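Putative glycosyl hydrolase (PDB 3K11) is of unproven function but is probably a carbohydrate-cleaving hydrolase of glycosyl hydrolase family 88, built on an alpha-helical barrel of helical hairpins. Local coordinates at residues I331-L336 / L404-E409; G25-E30 / G357-A362; R50-N55 / Q71-A76. All coordinates share one frame; numbering follows the deposited sequence.

Contact 1: I331-L336 / L404-E409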
# COMPACT_ATOMS: atom_id res chain seq x y z
N ILE A 331 -19.66 11.65 -0.27
CA ILE A 331 -19.67 11.97 -1.69
C ILE A 331 -19.58 10.67 -2.53
O ILE A 331 -20.39 10.49 -3.47
CB ILE A 331 -18.54 12.92 -2.13
CG1 ILE A 331 -18.66 14.31 -1.47
CG2 ILE A 331 -18.53 13.06 -3.67
CD1 ILE A 331 -17.31 15.15 -1.50
N TYR A 332 -18.66 9.77 -2.21
CA TYR A 332 -18.54 8.53 -2.96
C TYR A 332 -19.80 7.70 -2.87
O TYR A 332 -20.23 7.10 -3.87
CB TYR A 332 -17.38 7.68 -2.51
CG TYR A 332 -16.04 8.40 -2.62
CD1 TYR A 332 -15.73 9.21 -3.71
CD2 TYR A 332 -15.06 8.22 -1.67
CE1 TYR A 332 -14.49 9.85 -3.80
CE2 TYR A 332 -13.81 8.85 -1.76
CZ TYR A 332 -13.55 9.67 -2.82
OH TYR A 332 -12.33 10.34 -2.91
N VAL A 333 -20.37 7.62 -1.69
CA VAL A 333 -21.64 6.86 -1.53
C VAL A 333 -22.72 7.44 -2.47
O VAL A 333 -23.43 6.69 -3.13
CB VAL A 333 -22.13 6.86 -0.06
CG1 VAL A 333 -23.57 6.29 0.09
CG2 VAL A 333 -21.13 6.03 0.83
N TYR A 334 -22.86 8.76 -2.48
CA TYR A 334 -23.83 9.38 -3.37
C TYR A 334 -23.51 8.98 -4.81
O TYR A 334 -24.40 8.59 -5.56
CB TYR A 334 -23.87 10.92 -3.30
CG TYR A 334 -24.58 11.46 -4.52
CD1 TYR A 334 -25.97 11.39 -4.63
CD2 TYR A 334 -23.88 11.99 -5.60
CE1 TYR A 334 -26.60 11.83 -5.77
CE2 TYR A 334 -24.53 12.41 -6.77
CZ TYR A 334 -25.89 12.33 -6.83
OH TYR A 334 -26.58 12.77 -7.94
N CYS A 335 -22.26 9.18 -5.22
CA CYS A 335 -21.94 8.93 -6.61
C CYS A 335 -22.21 7.50 -7.03
O CYS A 335 -22.66 7.26 -8.14
CB CYS A 335 -20.49 9.23 -6.89
SG CYS A 335 -20.17 11.03 -6.76
N LEU A 336 -21.87 6.57 -6.16
CA LEU A 336 -22.03 5.15 -6.48
C LEU A 336 -23.49 4.77 -6.55
O LEU A 336 -23.92 4.12 -7.52
CB LEU A 336 -21.25 4.30 -5.48
CG LEU A 336 -19.74 4.37 -5.50
CD1 LEU A 336 -19.16 3.66 -4.24
CD2 LEU A 336 -19.10 3.86 -6.87
N LEU A 404 -26.48 14.31 3.25
CA LEU A 404 -27.89 14.40 2.85
C LEU A 404 -28.13 13.80 1.47
O LEU A 404 -29.10 13.08 1.24
CB LEU A 404 -28.36 15.87 2.86
CG LEU A 404 -28.51 16.54 4.25
CD1 LEU A 404 -28.59 18.10 4.13
CD2 LEU A 404 -29.76 15.99 4.99
N TRP A 405 -27.24 14.12 0.55
CA TRP A 405 -27.36 13.69 -0.85
C TRP A 405 -27.16 12.19 -0.93
O TRP A 405 -27.93 11.49 -1.58
CB TRP A 405 -26.32 14.42 -1.70
CG TRP A 405 -26.74 14.73 -3.11
CD1 TRP A 405 -27.76 14.18 -3.82
CD2 TRP A 405 -26.10 15.65 -3.99
NE1 TRP A 405 -27.80 14.71 -5.07
CE2 TRP A 405 -26.79 15.61 -5.21
CE3 TRP A 405 -25.03 16.53 -3.85
CZ2 TRP A 405 -26.40 16.38 -6.29
CZ3 TRP A 405 -24.66 17.31 -4.91
CH2 TRP A 405 -25.33 17.21 -6.13
N ALA A 406 -26.15 11.68 -0.24
CA ALA A 406 -25.93 10.22 -0.18
C ALA A 406 -27.14 9.44 0.38
O ALA A 406 -27.55 8.39 -0.14
CB ALA A 406 -24.64 9.94 0.60
N GLY A 407 -27.70 9.97 1.46
CA GLY A 407 -28.87 9.36 2.09
C GLY A 407 -30.03 9.35 1.13
O GLY A 407 -30.69 8.34 0.95
N ALA A 408 -30.27 10.50 0.51
CA ALA A 408 -31.36 10.61 -0.46
C ALA A 408 -31.24 9.56 -1.56
O ALA A 408 -32.23 8.94 -1.94
CB ALA A 408 -31.36 11.99 -1.09
N GLU A 409 -30.02 9.38 -2.06
CA GLU A 409 -29.78 8.47 -3.16
C GLU A 409 -29.79 7.01 -2.70
O GLU A 409 -30.27 6.10 -3.42
CB GLU A 409 -28.44 8.82 -3.85
CG GLU A 409 -28.36 8.34 -5.27
CD GLU A 409 -29.32 9.03 -6.22
OE1 GLU A 409 -29.83 10.10 -5.90
OE2 GLU A 409 -29.56 8.46 -7.28
O HOH W 1 -29.07 13.76 -7.57

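Contact 2: G25-E30 / G357-A362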
# COMPACT_ATOMS: atom_id res chain seq x y z
N GLY A 25 -24.47 -4.68 7.19
CA GLY A 25 -25.58 -5.54 6.82
C GLY A 25 -26.80 -4.78 6.34
O GLY A 25 -26.71 -3.76 5.65
N ASP A 26 -27.94 -5.30 6.74
CA ASP A 26 -29.22 -4.75 6.34
C ASP A 26 -29.33 -3.27 6.65
O ASP A 26 -28.84 -2.79 7.67
CB ASP A 26 -30.36 -5.47 7.08
CG ASP A 26 -30.55 -6.93 6.63
OD1 ASP A 26 -30.18 -7.32 5.52
OD2 ASP A 26 -31.14 -7.68 7.44
N LEU A 27 -30.02 -2.57 5.75
CA LEU A 27 -30.28 -1.17 5.83
C LEU A 27 -31.69 -0.97 5.25
O LEU A 27 -31.98 -1.50 4.16
CB LEU A 27 -29.24 -0.47 4.99
CG LEU A 27 -29.23 1.05 4.92
CD1 LEU A 27 -29.01 1.58 6.35
CD2 LEU A 27 -28.12 1.51 3.90
N THR A 28 -32.57 -0.24 5.93
CA THR A 28 -33.90 0.05 5.41
C THR A 28 -33.95 1.51 4.97
O THR A 28 -33.22 2.34 5.50
CB THR A 28 -35.01 -0.17 6.48
OG1 THR A 28 -34.85 0.83 7.48
CG2 THR A 28 -34.89 -1.56 7.08
N PRO A 29 -34.77 1.82 3.97
CA PRO A 29 -34.89 3.23 3.63
C PRO A 29 -35.45 4.07 4.77
O PRO A 29 -35.12 5.23 4.87
CB PRO A 29 -35.80 3.23 2.40
CG PRO A 29 -36.44 1.91 2.35
CD PRO A 29 -35.55 0.96 3.07
N GLU A 30 -36.27 3.48 5.64
CA GLU A 30 -36.76 4.20 6.82
C GLU A 30 -35.62 4.60 7.76
O GLU A 30 -35.60 5.72 8.29
CB GLU A 30 -37.79 3.38 7.57
CG GLU A 30 -39.09 3.21 6.77
CD GLU A 30 -39.06 2.11 5.69
OE1 GLU A 30 -38.10 1.30 5.62
OE2 GLU A 30 -40.04 2.06 4.90
N GLY A 357 -20.46 1.97 2.73
CA GLY A 357 -20.11 3.38 2.90
C GLY A 357 -21.17 4.17 3.65
O GLY A 357 -20.83 5.05 4.44
N TRP A 358 -22.45 3.89 3.38
CA TRP A 358 -23.54 4.51 4.11
C TRP A 358 -23.51 4.12 5.60
O TRP A 358 -23.68 4.98 6.46
CB TRP A 358 -24.95 4.25 3.49
CG TRP A 358 -25.97 5.00 4.35
CD1 TRP A 358 -26.71 4.46 5.32
CD2 TRP A 358 -26.13 6.41 4.46
NE1 TRP A 358 -27.42 5.42 5.97
CE2 TRP A 358 -27.06 6.64 5.49
CE3 TRP A 358 -25.58 7.50 3.80
CZ2 TRP A 358 -27.51 7.91 5.83
CZ3 TRP A 358 -26.00 8.78 4.16
CH2 TRP A 358 -26.93 8.98 5.18
N HIS A 359 -23.32 2.84 5.91
CA HIS A 359 -23.20 2.43 7.31
C HIS A 359 -22.11 3.23 8.02
O HIS A 359 -22.29 3.69 9.16
CB HIS A 359 -22.88 0.94 7.43
CG HIS A 359 -24.07 0.04 7.25
ND1 HIS A 359 -25.18 0.11 8.06
CD2 HIS A 359 -24.30 -0.96 6.37
CE1 HIS A 359 -26.05 -0.81 7.67
NE2 HIS A 359 -25.53 -1.49 6.66
N ALA A 360 -20.99 3.42 7.31
CA ALA A 360 -19.84 4.15 7.83
C ALA A 360 -20.26 5.61 8.14
O ALA A 360 -20.12 6.10 9.25
CB ALA A 360 -18.70 4.14 6.81
N VAL A 361 -20.83 6.25 7.16
CA VAL A 361 -21.24 7.64 7.29
C VAL A 361 -22.33 7.85 8.37
O VAL A 361 -22.27 8.80 9.18
CB VAL A 361 -21.73 8.15 5.89
CG1 VAL A 361 -22.48 9.40 5.97
CG2 VAL A 361 -20.50 8.29 4.95
N ALA A 362 -23.34 6.98 8.38
CA ALA A 362 -24.42 7.12 9.34
C ALA A 362 -23.87 7.04 10.78
O ALA A 362 -24.39 7.67 11.67
CB ALA A 362 -25.51 6.07 9.08

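Contact 3: R50-N55 / Q71-A76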
# COMPACT_ATOMS: atom_id res chain seq x y z
N ARG A 50 -32.51 35.32 8.26
CA ARG A 50 -32.93 36.62 8.77
C ARG A 50 -31.79 37.59 8.70
O ARG A 50 -30.62 37.18 8.71
CB ARG A 50 -33.29 36.57 10.27
CG ARG A 50 -34.07 35.41 10.70
CD ARG A 50 -34.53 35.55 12.15
NE ARG A 50 -35.49 34.49 12.41
CZ ARG A 50 -35.17 33.26 12.78
NH1 ARG A 50 -33.91 32.91 13.02
NH2 ARG A 50 -36.14 32.39 13.00
N VAL A 51 -32.16 38.86 8.68
CA VAL A 51 -31.22 39.98 8.79
C VAL A 51 -31.30 40.50 10.22
O VAL A 51 -32.38 40.69 10.76
CB VAL A 51 -31.53 41.10 7.77
CG1 VAL A 51 -30.62 42.30 7.94
CG2 VAL A 51 -31.43 40.51 6.33
N VAL A 52 -30.14 40.73 10.84
CA VAL A 52 -30.11 41.28 12.19
C VAL A 52 -29.08 42.40 12.27
O VAL A 52 -28.21 42.53 11.42
CB VAL A 52 -29.71 40.20 13.23
CG1 VAL A 52 -30.67 39.00 13.19
CG2 VAL A 52 -28.27 39.73 12.98
N ASP A 53 -29.20 43.20 13.31
CA ASP A 53 -28.19 44.19 13.66
C ASP A 53 -26.97 43.45 14.19
O ASP A 53 -27.08 42.60 15.10
CB ASP A 53 -28.74 45.11 14.72
CG ASP A 53 -27.73 46.17 15.13
OD1 ASP A 53 -26.73 45.84 15.81
OD2 ASP A 53 -27.96 47.32 14.79
N LYS A 54 -25.82 43.74 13.61
CA LYS A 54 -24.61 43.02 13.93
C LYS A 54 -24.13 43.23 15.36
O LYS A 54 -23.38 42.41 15.86
CB LYS A 54 -23.49 43.35 12.95
CG LYS A 54 -23.00 44.75 13.05
CD LYS A 54 -22.08 45.06 11.88
CE LYS A 54 -21.51 46.47 11.98
NZ LYS A 54 -20.82 46.92 10.70
N ASN A 55 -24.56 44.31 15.98
CA ASN A 55 -24.16 44.61 17.34
C ASN A 55 -25.10 44.03 18.37
O ASN A 55 -24.65 43.50 19.40
CB ASN A 55 -24.11 46.11 17.50
CG ASN A 55 -23.21 46.75 16.47
OD1 ASN A 55 -23.62 47.65 15.71
ND2 ASN A 55 -21.99 46.29 16.44
N GLN A 71 -26.61 42.46 8.96
CA GLN A 71 -25.92 41.30 8.48
C GLN A 71 -26.89 40.12 8.51
O GLN A 71 -27.88 40.14 9.23
CB GLN A 71 -24.70 40.98 9.33
CG GLN A 71 -25.05 40.60 10.75
CD GLN A 71 -23.87 40.13 11.56
OE1 GLN A 71 -22.70 40.33 11.18
NE2 GLN A 71 -24.16 39.48 12.67
N LEU A 72 -26.57 39.09 7.77
CA LEU A 72 -27.32 37.85 7.88
C LEU A 72 -27.02 37.29 9.28
O LEU A 72 -25.87 37.32 9.74
CB LEU A 72 -26.86 36.87 6.81
CG LEU A 72 -27.02 37.29 5.33
CD1 LEU A 72 -26.61 36.19 4.43
CD2 LEU A 72 -28.48 37.75 5.09
N GLU A 73 -28.05 36.81 9.96
CA GLU A 73 -27.87 36.22 11.28
C GLU A 73 -26.88 35.06 11.19
O GLU A 73 -26.99 34.20 10.30
CB GLU A 73 -29.22 35.72 11.83
CG GLU A 73 -29.07 35.11 13.20
CD GLU A 73 -30.35 34.64 13.80
OE1 GLU A 73 -31.37 34.62 13.09
OE2 GLU A 73 -30.30 34.23 14.98
N ARG A 74 -25.91 35.01 12.11
CA ARG A 74 -24.90 33.99 12.01
C ARG A 74 -25.34 32.73 12.74
O ARG A 74 -25.43 32.72 13.95
CB ARG A 74 -23.61 34.51 12.61
CG ARG A 74 -23.09 35.81 12.03
CD ARG A 74 -22.80 35.66 10.63
NE ARG A 74 -21.92 36.69 10.07
CZ ARG A 74 -22.19 37.48 9.03
NH1 ARG A 74 -23.40 37.55 8.49
NH2 ARG A 74 -21.23 38.24 8.54
N GLY A 75 -25.66 31.70 11.99
CA GLY A 75 -25.87 30.35 12.55
C GLY A 75 -24.55 29.62 12.39
O GLY A 75 -23.55 30.25 12.09
N ALA A 76 -24.52 28.31 12.58
CA ALA A 76 -23.26 27.57 12.47
C ALA A 76 -22.75 27.51 11.05
O ALA A 76 -21.56 27.38 10.85
CB ALA A 76 -23.39 26.12 13.06

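Contact 1: I331-L336 / L404-E409
Tyr334 lies against the indole of Trp405. Its rim atom CE1 comes 3.2 Å from Trp405 NE1, over one face of the five-membered ring. The ring planes are 33° apart and the rings meet obliquely. Tyr334 CG is anti to the backbone N (chi1 164°), beside its own carbonyl carbon. Glu409 adds its aliphatic part: CB lies 3.6 Å from Tyr334 CD1. Beneath the rings the backbones come close, with the CA atoms of Tyr334 and Ala406 3.9 Å apart. Ala406 CB touches both Tyr334 N and Val333 CG1, 3.8 Å from the latter. One water joins the polar ends of the ring pair. It donates to Tyr334 OH at 2.7 Å and accepts from Trp405 NE1 at 3.0 Å, in the plane of the indole. An alanine at Trp405 would probably leave one face of the Tyr334 ring without its cover and the water without its N-H donor.

Further out, helix 82-98 packs on Trp405 through Ser89, Ala90 and Ala93. The Glu409 carboxylate is held at OE2 by Asn341 and His338. Helices 326-342 and 400-416 run at 31° here, in the alpha-helical barrel of this family. In this buried, mainly apolar interface, the water gives the tyrosine hydroxyl and the indole N-H a shared partner, where the two side chains make no direct hydrogen bond.

Contact 2: G25-E30 / G357-A362
Leu27 reaches from the loop before helix 29-45 toward Trp358 and His359. Its CB stands beside the imidazole, 4.2 Å from His359 CE1. CG is anti to the backbone N (chi1 -178°). Beyond it the two methyls both reach the indole, and CD1 also reaches the imidazole. CD1 touches both rings, 3.8 Å from Trp358 CD1 and 4.0 Å from His359 CE1. Of the two rings, CD2 meets the indole, 3.6 Å from Trp358 CD1. The leucine and tryptophan side chains cross at about a right angle, whereas Leu27 and His359 run alongside each other, pointing opposite ways.

The polar part of the contact is at the imidazole edge. His359 NE2 donates to Gly25 O over 2.8 Å, and the bond is nearly straight at 169°. The oxygen lies in the imidazole plane, but the nitrogen stands well above the plane of the carbonyl. Asp26 O also sits at this edge, 3.4 Å from His359 CE1. Gln355 gives Gly25 O a second hydrogen bond, so two side chains of one helix grip the same carbonyl.

Past Leu27, Thr28 is the N-cap of helix 29-45, its OG1 accepting from Gln31 N. Leu27 also touches Met410 and Leu414 of helix 400-416, and Trp358 packs on Val32 and Ile36 of helix 29-45. The N-terminal loop is thus laid along the end of helix 347-362, next to helices 29-45 and 400-416.

Contact 3: R50-N55 / Q71-A76
Val52 and Gln71 form the hydrogen-bonded pair of a short antiparallel strand pairing. Strand 51-53 is the middle of a three-stranded sheet, with 70-72 on one side and 59-60 on the other. Val52 N donates to Gln71 O at 2.8 Å, and Gln71 N donates back to Val52 O at 2.9 Å. Glu73 N extends the ladder to Arg50 O at 2.9 Å. Val51 and Leu72 make the adjoining non-hydrogen-bonded pair.

The tight part of the contact is this ladder, with Val52 set against Gln71 and Glu73. Val52 CG1 rests 3.8 Å from Glu73 CB. Gln71 CG lies between the backbone N and the carbonyl carbon (chi1 64°), and the extended chain beyond it brings CD to 3.5 Å from Lys54 CB. The Gln71 OE1 end lies over the centre of the Arg74 guanidinium. Val51 and Leu72 are on the buried side. Their side chains diverge, and Val51 CG2 is 4.2 Å from Leu72 CD2. Both pack on Phe113 of helix 101-128. Arg74 forms a salt bridge with Asp132, and Gly75 O takes a hydrogen bond from Ser9 of a neighbouring subunit.

Lys54 and Arg50 form the solvent side. Both are exposed, and Lys54 NZ is bonded to Asp68 O. At the other end, Arg50 and Glu73 lie side by side and point the same way. Their flat groups are turned 54° apart. Arg50 NH1 makes a salt bridge with Glu73 OE1, on its syn side, at 3.1 Å, and the oxygen lies close to the guanidinium plane.

Contacts 1 and 2 are neighbours, with centres 11 Å apart. They share a touching surface: Val333 CG2 is 3.4 Å from Gly357 C, and Trp358 CZ3 is 3.4 Å from Gly407 N. Along the chain the segments of contacts 1 and 2 alternate: 25-30, 331-336, 357-362, 404-409. Contact 2 ties the N-terminal loop to helix 347-362, which packs against both helices of contact 1. Contact 3 is separate. It lies in the small sheet soon after helix 29-45, with its centre about 31 Å from that of contact 1 and 36 Å from that of contact 2. This sheet, whose following residues 74-76 meet a neighbouring subunit, lies apart from the two helix contacts.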